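Local coordinates for DNA repair protein RAD2 (Saccharomyces cerevisiae, PDB 4Q0W) that cuts single-stranded DNA as a magnesium-dependent endonuclease, making an incision essential to excision repair of damage from UV light, bulky adducts or cross-links, at residues 26-31 with 71-76; 173-178 with 320-325; 271-276 with 292-297. One frame throughout, in Å; residues are numbered along the deposited sequence. Where two conformers were deposited one is given.

Interaction 1. Residues 26-31 with 71-76; sequences MAVDAS and PVFVFD
Pro71 lies beside Val28, the two side chains pointing the same way, with its CB 3.7 Å from Val28 CG2. Its CA also makes a CA-H...O contact with Met26 O, the carbonyl that takes the backbone N-H of Val72. Val72 pays this back through its own carbonyl, Val72 O accepting a short, nearly straight bond of 2.7 Å from Val28 N. Phe73 comes next, on the same face of the sheet as Pro71 and Val28. Its ring is covered on one side by Val28: CG1, anti to the backbone N (chi1 -179°), sits over the centre of the ring, 4.1 Å from the Phe73 centroid, in a CH-pi contact. Ala30 CB adds a second apolar touch, 3.7 Å from Phe73 CD2. Leu64, Ile61 and Phe57 of helix 52-66 pack against this same group of side chains.

These are neighbouring parallel strands, 25-29 and 70-75, the N-domain's part of a central mixed sheet that the N- and I-domains share; the chain between them is largely helical, and the fold is the PIN-like nuclease core of the XPG/RAD2 family. Val74 uses both backbone groups, its N-H going to Val28 O and its carbonyl receiving Ala30 N at 3.1 Å. Phe75 CE2 makes a looser apolar contact with Ala30 CB, and its ring also touches Val154 and Leu158 of helix 148-160. At the end of the strands Asp76 OD2 reaches 3.5 Å from Ser31 CB, and a water links Asp76 N to Ser31 O. Asp76 OD1 is taken by Ala172 N. Asp29 OD1 holds the turn, accepting Ser31 N in an Asx turn and Ser31 OG, at 2.7 Å, on its syn lone pair. Asp29 and Asp76 probably bind magnesium, as in related nucleases, and their OD1 atoms stand 5.5 Å apart.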
# COMPACT_ATOMS: atom_id res chain seq x y z
N MET A 26 -9.83 -23.42 -29.33
CA MET A 26 -9.45 -22.33 -28.44
C MET A 26 -8.73 -21.22 -29.20
O MET A 26 -7.72 -21.47 -29.86
CB MET A 26 -8.52 -22.85 -27.33
CG MET A 26 -9.17 -23.77 -26.33
SD MET A 26 -10.21 -22.90 -25.15
CE MET A 26 -9.88 -23.89 -23.69
N ALA A 27 -9.25 -20.00 -29.12
CA ALA A 27 -8.52 -18.87 -29.68
C ALA A 27 -7.33 -18.59 -28.77
O ALA A 27 -7.51 -18.38 -27.56
CB ALA A 27 -9.41 -17.63 -29.76
N VAL A 28 -6.12 -18.62 -29.31
CA VAL A 28 -4.96 -18.33 -28.48
C VAL A 28 -4.49 -16.91 -28.75
O VAL A 28 -4.14 -16.57 -29.88
CB VAL A 28 -3.81 -19.34 -28.72
CG1 VAL A 28 -2.62 -19.02 -27.83
CG2 VAL A 28 -4.31 -20.76 -28.47
N ASP A 29 -4.53 -16.09 -27.71
CA ASP A 29 -4.07 -14.70 -27.82
C ASP A 29 -2.55 -14.71 -27.65
O ASP A 29 -2.04 -14.77 -26.53
CB ASP A 29 -4.76 -13.81 -26.77
CG ASP A 29 -4.10 -12.43 -26.62
OD1 ASP A 29 -3.29 -12.04 -27.49
OD2 ASP A 29 -4.40 -11.74 -25.63
N ALA A 30 -1.83 -14.64 -28.76
CA ALA A 30 -0.38 -14.79 -28.69
C ALA A 30 0.32 -13.47 -28.92
O ALA A 30 1.51 -13.44 -29.22
CB ALA A 30 0.09 -15.83 -29.70
N SER A 31 -0.43 -12.38 -28.75
CA SER A 31 0.02 -11.02 -29.07
C SER A 31 1.29 -10.55 -28.35
O SER A 31 2.05 -9.75 -28.90
CB SER A 31 -1.12 -10.02 -28.82
OG SER A 31 -1.51 -10.03 -27.44
N PRO A 71 -6.01 -25.33 -31.27
CA PRO A 71 -5.82 -23.88 -31.12
C PRO A 71 -5.96 -23.12 -32.44
O PRO A 71 -5.71 -23.66 -33.51
CB PRO A 71 -4.38 -23.76 -30.61
CG PRO A 71 -3.66 -24.96 -31.18
CD PRO A 71 -4.72 -26.04 -31.42
N VAL A 72 -6.39 -21.87 -32.35
CA VAL A 72 -6.14 -20.94 -33.45
C VAL A 72 -5.45 -19.71 -32.89
O VAL A 72 -5.95 -19.05 -31.98
CB VAL A 72 -7.40 -20.64 -34.32
CG1 VAL A 72 -8.64 -20.64 -33.50
CG2 VAL A 72 -7.24 -19.34 -35.12
N PHE A 73 -4.25 -19.45 -33.41
CA PHE A 73 -3.42 -18.39 -32.88
C PHE A 73 -3.85 -17.04 -33.45
O PHE A 73 -4.13 -16.91 -34.65
CB PHE A 73 -1.93 -18.68 -33.16
CG PHE A 73 -1.29 -19.55 -32.12
CD1 PHE A 73 -1.78 -20.84 -31.87
CD2 PHE A 73 -0.21 -19.09 -31.38
CE1 PHE A 73 -1.20 -21.65 -30.90
CE2 PHE A 73 0.38 -19.90 -30.40
CZ PHE A 73 -0.12 -21.18 -30.16
N VAL A 74 -3.90 -16.04 -32.58
CA VAL A 74 -4.29 -14.70 -33.02
C VAL A 74 -3.18 -13.72 -32.68
O VAL A 74 -2.71 -13.67 -31.53
CB VAL A 74 -5.62 -14.25 -32.38
CG1 VAL A 74 -6.00 -12.85 -32.90
CG2 VAL A 74 -6.72 -15.24 -32.70
N PHE A 75 -2.74 -12.97 -33.70
CA PHE A 75 -1.71 -11.95 -33.53
C PHE A 75 -2.29 -10.54 -33.64
O PHE A 75 -3.33 -10.35 -34.27
CB PHE A 75 -0.59 -12.15 -34.57
CG PHE A 75 0.17 -13.44 -34.40
CD1 PHE A 75 -0.27 -14.61 -35.02
CD2 PHE A 75 1.31 -13.49 -33.61
CE1 PHE A 75 0.43 -15.80 -34.86
CE2 PHE A 75 2.02 -14.68 -33.45
CZ PHE A 75 1.58 -15.84 -34.07
N ASP A 76 -1.64 -9.56 -33.01
CA ASP A 76 -2.04 -8.16 -33.14
C ASP A 76 -1.78 -7.65 -34.56
O ASP A 76 -0.76 -8.01 -35.17
CB ASP A 76 -1.22 -7.27 -32.20
CG ASP A 76 -1.81 -7.17 -30.82
OD1 ASP A 76 -3.00 -7.52 -30.63
OD2 ASP A 76 -1.08 -6.72 -29.92
O HOH W 1 1.08 -9.98 -32.00

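Interaction 2. Residues 173-178 with 320-325; sequences EAQCAE and PEVDHD. With CA (calcium ion), chain E.
Gln175 sets CG anti to its backbone N (chi1 -178°), and a bend at chi2 (72°) turns CD toward 320-325. Glu178 repeats the pattern one turn later, with CG again anti to the backbone N and a bend at chi2. The amide of Gln175 grips Asp323 at both ends: OE1 accepts from Asp323 N at 2.8 Å, and NE2 donates to Asp323 O at 3.0 Å. Both bonds are nearly straight and lie on in-plane lone pairs of their acceptors, which fixes the rotation of the amide and ties the loop to the helix through both main-chain groups of Asp323.

The helix is 172-181 of the I-domain, and 320-325 belongs to the loop that follows helix 311-318, so a late piece of the chain is fastened over the nuclease core. At the start of this segment of helix, Glu173 takes no part in the loop contact; its OE2 binds the calcium ion at 2.2 Å, and two waters and Asp194 are the ion's other ligands in the model.

Between these polar points Val322 fills the middle. Its CG1 lies 3.8 Å from Ala174 CB, which also meets Pro320 CB at 3.7 Å, while CG2 packs 3.8 Å from Glu178 CG and also lies over one face of the His324 ring. Glu178 and His324 cross at about a right angle, carboxylate and ring planes 82° apart, and the bond from His324 ND1 to Glu178 OE2 is weak.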
# COMPACT_ATOMS: atom_id res chain seq x y z
N GLU A 173 -7.00 -9.56 -28.66
CA GLU A 173 -8.04 -9.92 -27.70
C GLU A 173 -9.42 -9.61 -28.24
O GLU A 173 -10.36 -10.37 -28.02
CB GLU A 173 -7.88 -9.19 -26.36
CG GLU A 173 -6.47 -9.08 -25.85
CD GLU A 173 -5.85 -7.76 -26.23
OE1 GLU A 173 -5.10 -7.71 -27.23
OE2 GLU A 173 -6.12 -6.77 -25.52
N ALA A 174 -9.55 -8.48 -28.93
CA ALA A 174 -10.84 -8.12 -29.53
C ALA A 174 -11.22 -9.16 -30.58
O ALA A 174 -12.36 -9.62 -30.63
CB ALA A 174 -10.78 -6.72 -30.15
N GLN A 175 -10.26 -9.52 -31.42
CA GLN A 175 -10.53 -10.53 -32.45
C GLN A 175 -10.87 -11.88 -31.83
O GLN A 175 -11.76 -12.58 -32.32
CB GLN A 175 -9.33 -10.66 -33.39
CG GLN A 175 -9.56 -11.67 -34.53
CD GLN A 175 -10.53 -11.13 -35.57
OE1 GLN A 175 -10.31 -10.05 -36.14
NE2 GLN A 175 -11.62 -11.85 -35.81
N CYS A 176 -10.20 -12.24 -30.73
CA CYS A 176 -10.53 -13.49 -30.03
C CYS A 176 -12.00 -13.50 -29.59
O CYS A 176 -12.72 -14.48 -29.80
CB CYS A 176 -9.62 -13.73 -28.83
SG CYS A 176 -7.88 -14.12 -29.24
N ALA A 177 -12.44 -12.40 -28.98
CA ALA A 177 -13.83 -12.30 -28.52
C ALA A 177 -14.81 -12.48 -29.69
O ALA A 177 -15.86 -13.11 -29.54
CB ALA A 177 -14.06 -10.95 -27.82
N GLU A 178 -14.44 -11.93 -30.84
CA GLU A 178 -15.27 -12.04 -32.03
C GLU A 178 -15.33 -13.50 -32.52
O GLU A 178 -16.41 -13.98 -32.88
CB GLU A 178 -14.74 -11.11 -33.14
CG GLU A 178 -15.47 -11.23 -34.48
CD GLU A 178 -16.86 -10.60 -34.49
OE1 GLU A 178 -17.29 -10.03 -33.47
OE2 GLU A 178 -17.54 -10.68 -35.54
N PRO A 320 -14.74 -2.61 -31.63
CA PRO A 320 -13.35 -2.67 -32.10
C PRO A 320 -13.29 -3.09 -33.57
O PRO A 320 -14.23 -3.66 -34.12
CB PRO A 320 -12.74 -3.76 -31.22
CG PRO A 320 -13.90 -4.70 -30.95
CD PRO A 320 -15.10 -3.78 -30.80
N GLU A 321 -12.17 -2.79 -34.20
CA GLU A 321 -11.96 -3.19 -35.58
C GLU A 321 -11.57 -4.66 -35.56
O GLU A 321 -10.46 -4.99 -35.16
CB GLU A 321 -10.84 -2.34 -36.15
CG GLU A 321 -10.78 -2.23 -37.66
CD GLU A 321 -9.65 -1.31 -38.10
OE1 GLU A 321 -9.51 -0.21 -37.51
OE2 GLU A 321 -8.89 -1.71 -39.02
N VAL A 322 -12.49 -5.54 -35.95
CA VAL A 322 -12.22 -6.98 -36.01
C VAL A 322 -12.65 -7.54 -37.36
O VAL A 322 -13.44 -6.92 -38.07
CB VAL A 322 -12.94 -7.78 -34.88
CG1 VAL A 322 -12.42 -7.37 -33.49
CG2 VAL A 322 -14.46 -7.60 -34.96
N ASP A 323 -12.13 -8.71 -37.72
CA ASP A 323 -12.58 -9.43 -38.90
C ASP A 323 -13.84 -10.23 -38.57
O ASP A 323 -13.85 -11.01 -37.60
CB ASP A 323 -11.47 -10.36 -39.40
CG ASP A 323 -11.84 -11.11 -40.67
OD1 ASP A 323 -13.05 -11.15 -41.01
OD2 ASP A 323 -10.93 -11.66 -41.31
N HIS A 324 -14.90 -10.04 -39.35
CA HIS A 324 -16.20 -10.65 -39.06
C HIS A 324 -16.47 -11.93 -39.86
O HIS A 324 -17.55 -12.51 -39.77
CB HIS A 324 -17.33 -9.64 -39.31
CG HIS A 324 -17.21 -8.40 -38.49
ND1 HIS A 324 -17.80 -8.27 -37.25
CD2 HIS A 324 -16.56 -7.23 -38.72
CE1 HIS A 324 -17.52 -7.08 -36.75
NE2 HIS A 324 -16.77 -6.43 -37.62
N ASP A 325 -15.47 -12.35 -40.63
CA ASP A 325 -15.54 -13.57 -41.45
C ASP A 325 -16.05 -14.77 -40.64
O ASP A 325 -15.57 -15.04 -39.53
CB ASP A 325 -14.15 -13.85 -42.03
CG ASP A 325 -14.12 -15.06 -42.95
OD1 ASP A 325 -15.16 -15.71 -43.18
OD2 ASP A 325 -13.02 -15.36 -43.46
CA CA E . -5.15 -5.04 -24.53
O HOH W 2 -3.30 -4.74 -22.92
O HOH W 3 -2.93 -5.80 -24.90

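Interaction 3. Residues 271-276 with 292-297; sequences DWYNNG and DLRKKL
Two hydrogen bonds from Arg294 to main-chain carbonyls of Trp272 and Tyr273 anchor this crossing. The side chain leaves with CG anti to the backbone N (chi1 -179°) and runs extended before bending at chi3. NH1 gives the straighter bond, 2.8 Å to Tyr273 O, on an in-plane lone pair of that carbonyl. NH2 donates to Trp272 O at 3.0 Å from above the carbonyl plane, and Gly276 N, in the helix's own bonding, reaches the same oxygen from the opposite face. Both acceptors lie close to the guanidinium plane, which pins the group's orientation. The NE side is held by Glu286, in a salt bridge that would help balance the buried charge, and NH1 also bonds Gln277.

The same guanidinium makes a cation-pi contact with the indole. Its CZ is 4.5 Å from the centroid of the Trp272 six-membered ring, with NH2 over the face, offset toward the rim, and the two planes 46° apart. Gly276 covers the other side of the guanidinium, its C 3.5 Å from Arg294 NH1.

Helices 266-278 and 288-299 are a consecutive pair away from the metal sites, where the core meets the DNA; their segments cross at -77° with axes 11.2 Å apart, a spacing bridged by large side chains. Asp292 and Lys295 pack on DNA phosphates and Lys296 on a sugar.

An alanine in place of Arg294 would probably cost Glu286 its salt-bridge partner, take the side-chain donor from both carbonyls and open a gap between Gly276 and the indole.

Apolar packing completes the contact. Trp272 CH2 meets Leu293 CG at 3.9 Å, and Leu297 CD1 lies at the indole edge, 3.9 Å from Trp272 CZ3. Leu297 CB also packs 3.6 Å from Tyr273 CE1, while the Tyr273 hydroxyl bonds Ile302 O.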
# COMPACT_ATOMS: atom_id res chain seq x y z
N ASP A 271 -22.91 13.64 -12.41
CA ASP A 271 -23.97 14.59 -12.05
C ASP A 271 -23.98 14.82 -10.53
O ASP A 271 -24.04 15.97 -10.07
CB ASP A 271 -25.34 14.10 -12.54
CG ASP A 271 -25.48 14.19 -14.06
OD1 ASP A 271 -24.70 14.93 -14.70
OD2 ASP A 271 -26.37 13.50 -14.62
N TRP A 272 -23.88 13.75 -9.76
CA TRP A 272 -23.83 13.87 -8.30
C TRP A 272 -22.67 14.76 -7.83
O TRP A 272 -22.85 15.66 -7.00
CB TRP A 272 -23.69 12.50 -7.65
CG TRP A 272 -23.24 12.61 -6.24
CD1 TRP A 272 -24.02 12.93 -5.15
CD2 TRP A 272 -21.91 12.45 -5.74
NE1 TRP A 272 -23.24 12.97 -4.01
CE2 TRP A 272 -21.94 12.67 -4.34
CE3 TRP A 272 -20.69 12.11 -6.34
CZ2 TRP A 272 -20.81 12.57 -3.54
CZ3 TRP A 272 -19.56 12.02 -5.54
CH2 TRP A 272 -19.63 12.25 -4.16
N TYR A 273 -21.48 14.51 -8.36
CA TYR A 273 -20.29 15.26 -7.98
C TYR A 273 -20.41 16.71 -8.41
O TYR A 273 -20.24 17.63 -7.60
CB TYR A 273 -19.07 14.63 -8.64
CG TYR A 273 -17.75 15.28 -8.32
CD1 TYR A 273 -17.30 15.40 -7.01
CD2 TYR A 273 -16.92 15.72 -9.33
CE1 TYR A 273 -16.08 15.97 -6.72
CE2 TYR A 273 -15.68 16.28 -9.06
CZ TYR A 273 -15.27 16.40 -7.76
OH TYR A 273 -14.04 16.96 -7.49
N ASN A 274 -20.67 16.92 -9.69
CA ASN A 274 -20.74 18.27 -10.23
C ASN A 274 -21.88 19.11 -9.66
O ASN A 274 -21.67 20.27 -9.29
CB ASN A 274 -20.78 18.25 -11.75
CG ASN A 274 -19.45 17.84 -12.36
OD1 ASN A 274 -18.44 17.78 -11.66
ND2 ASN A 274 -19.43 17.61 -13.66
N ASN A 275 -23.08 18.53 -9.57
CA ASN A 275 -24.21 19.28 -9.02
C ASN A 275 -23.93 19.74 -7.59
O ASN A 275 -24.27 20.87 -7.21
CB ASN A 275 -25.50 18.47 -9.03
CG ASN A 275 -26.00 18.18 -10.43
OD1 ASN A 275 -25.52 18.75 -11.41
ND2 ASN A 275 -26.99 17.30 -10.52
N GLY A 276 -23.31 18.87 -6.81
CA GLY A 276 -23.00 19.17 -5.42
C GLY A 276 -21.85 20.14 -5.26
O GLY A 276 -21.78 20.88 -4.27
N ASP A 292 -17.67 11.61 2.35
CA ASP A 292 -16.29 11.12 2.34
C ASP A 292 -15.75 11.01 0.91
O ASP A 292 -14.61 11.42 0.63
CB ASP A 292 -16.19 9.76 3.03
CG ASP A 292 -16.44 9.84 4.54
OD1 ASP A 292 -16.38 10.95 5.11
OD2 ASP A 292 -16.69 8.77 5.14
N LEU A 293 -16.54 10.43 0.02
CA LEU A 293 -16.13 10.30 -1.38
C LEU A 293 -15.86 11.68 -2.00
O LEU A 293 -14.85 11.87 -2.68
CB LEU A 293 -17.18 9.54 -2.18
CG LEU A 293 -16.95 9.43 -3.69
CD1 LEU A 293 -15.58 8.85 -4.00
CD2 LEU A 293 -18.05 8.60 -4.33
N ARG A 294 -16.76 12.63 -1.75
CA ARG A 294 -16.59 13.97 -2.31
C ARG A 294 -15.28 14.59 -1.84
O ARG A 294 -14.51 15.11 -2.64
CB ARG A 294 -17.75 14.88 -1.93
CG ARG A 294 -17.62 16.28 -2.51
CD ARG A 294 -18.82 17.14 -2.16
NE ARG A 294 -20.07 16.56 -2.65
CZ ARG A 294 -20.50 16.66 -3.91
NH1 ARG A 294 -19.78 17.32 -4.81
NH2 ARG A 294 -21.65 16.10 -4.27
N LYS A 295 -15.04 14.52 -0.54
CA LYS A 295 -13.82 15.07 0.04
C LYS A 295 -12.59 14.47 -0.63
O LYS A 295 -11.62 15.18 -0.94
CB LYS A 295 -13.78 14.81 1.55
CG LYS A 295 -13.05 15.88 2.35
CD LYS A 295 -11.54 15.78 2.21
CE LYS A 295 -10.92 17.15 1.97
NZ LYS A 295 -11.36 17.74 0.66
N LYS A 296 -12.63 13.17 -0.89
CA LYS A 296 -11.53 12.49 -1.57
C LYS A 296 -11.32 12.99 -3.01
O LYS A 296 -10.18 13.22 -3.44
CB LYS A 296 -11.76 10.98 -1.56
CG LYS A 296 -10.70 10.21 -2.33
CD LYS A 296 -10.85 8.72 -2.09
CE LYS A 296 -9.83 7.95 -2.91
NZ LYS A 296 -9.97 6.49 -2.68
N LEU A 297 -12.41 13.15 -3.75
CA LEU A 297 -12.31 13.59 -5.15
C LEU A 297 -11.75 15.02 -5.21
O LEU A 297 -10.88 15.32 -6.03
CB LEU A 297 -13.66 13.48 -5.86
CG LEU A 297 -14.27 12.06 -5.91
CD1 LEU A 297 -15.75 12.11 -6.26
CD2 LEU A 297 -13.53 11.17 -6.90

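Overall arrangement
Interactions 1 and 2 are neighbours, their centres 11 Å apart. Interaction 1 holds acids next to the metal site; the calcium itself is held by Glu173 and Asp194, with the Ser31 side chain about 7 Å from the ion. Glu173 packs its CG 3.4 Å from Asp29 OD2, and its OE1 comes within 4.0 Å of Asp76 OD1, a clustering of acids consistent with the magnesium site inferred for this protein from its relatives. Behind the acids, Cys176 SG lies 3.8 Å from Val74 CG2 and touches Ala27, seating the helix on the sheet. Interaction 3 stands apart, its centre 38 Å from interaction 2, yet it falls within the chain loop that interaction 2 closes and lies beside the bound DNA.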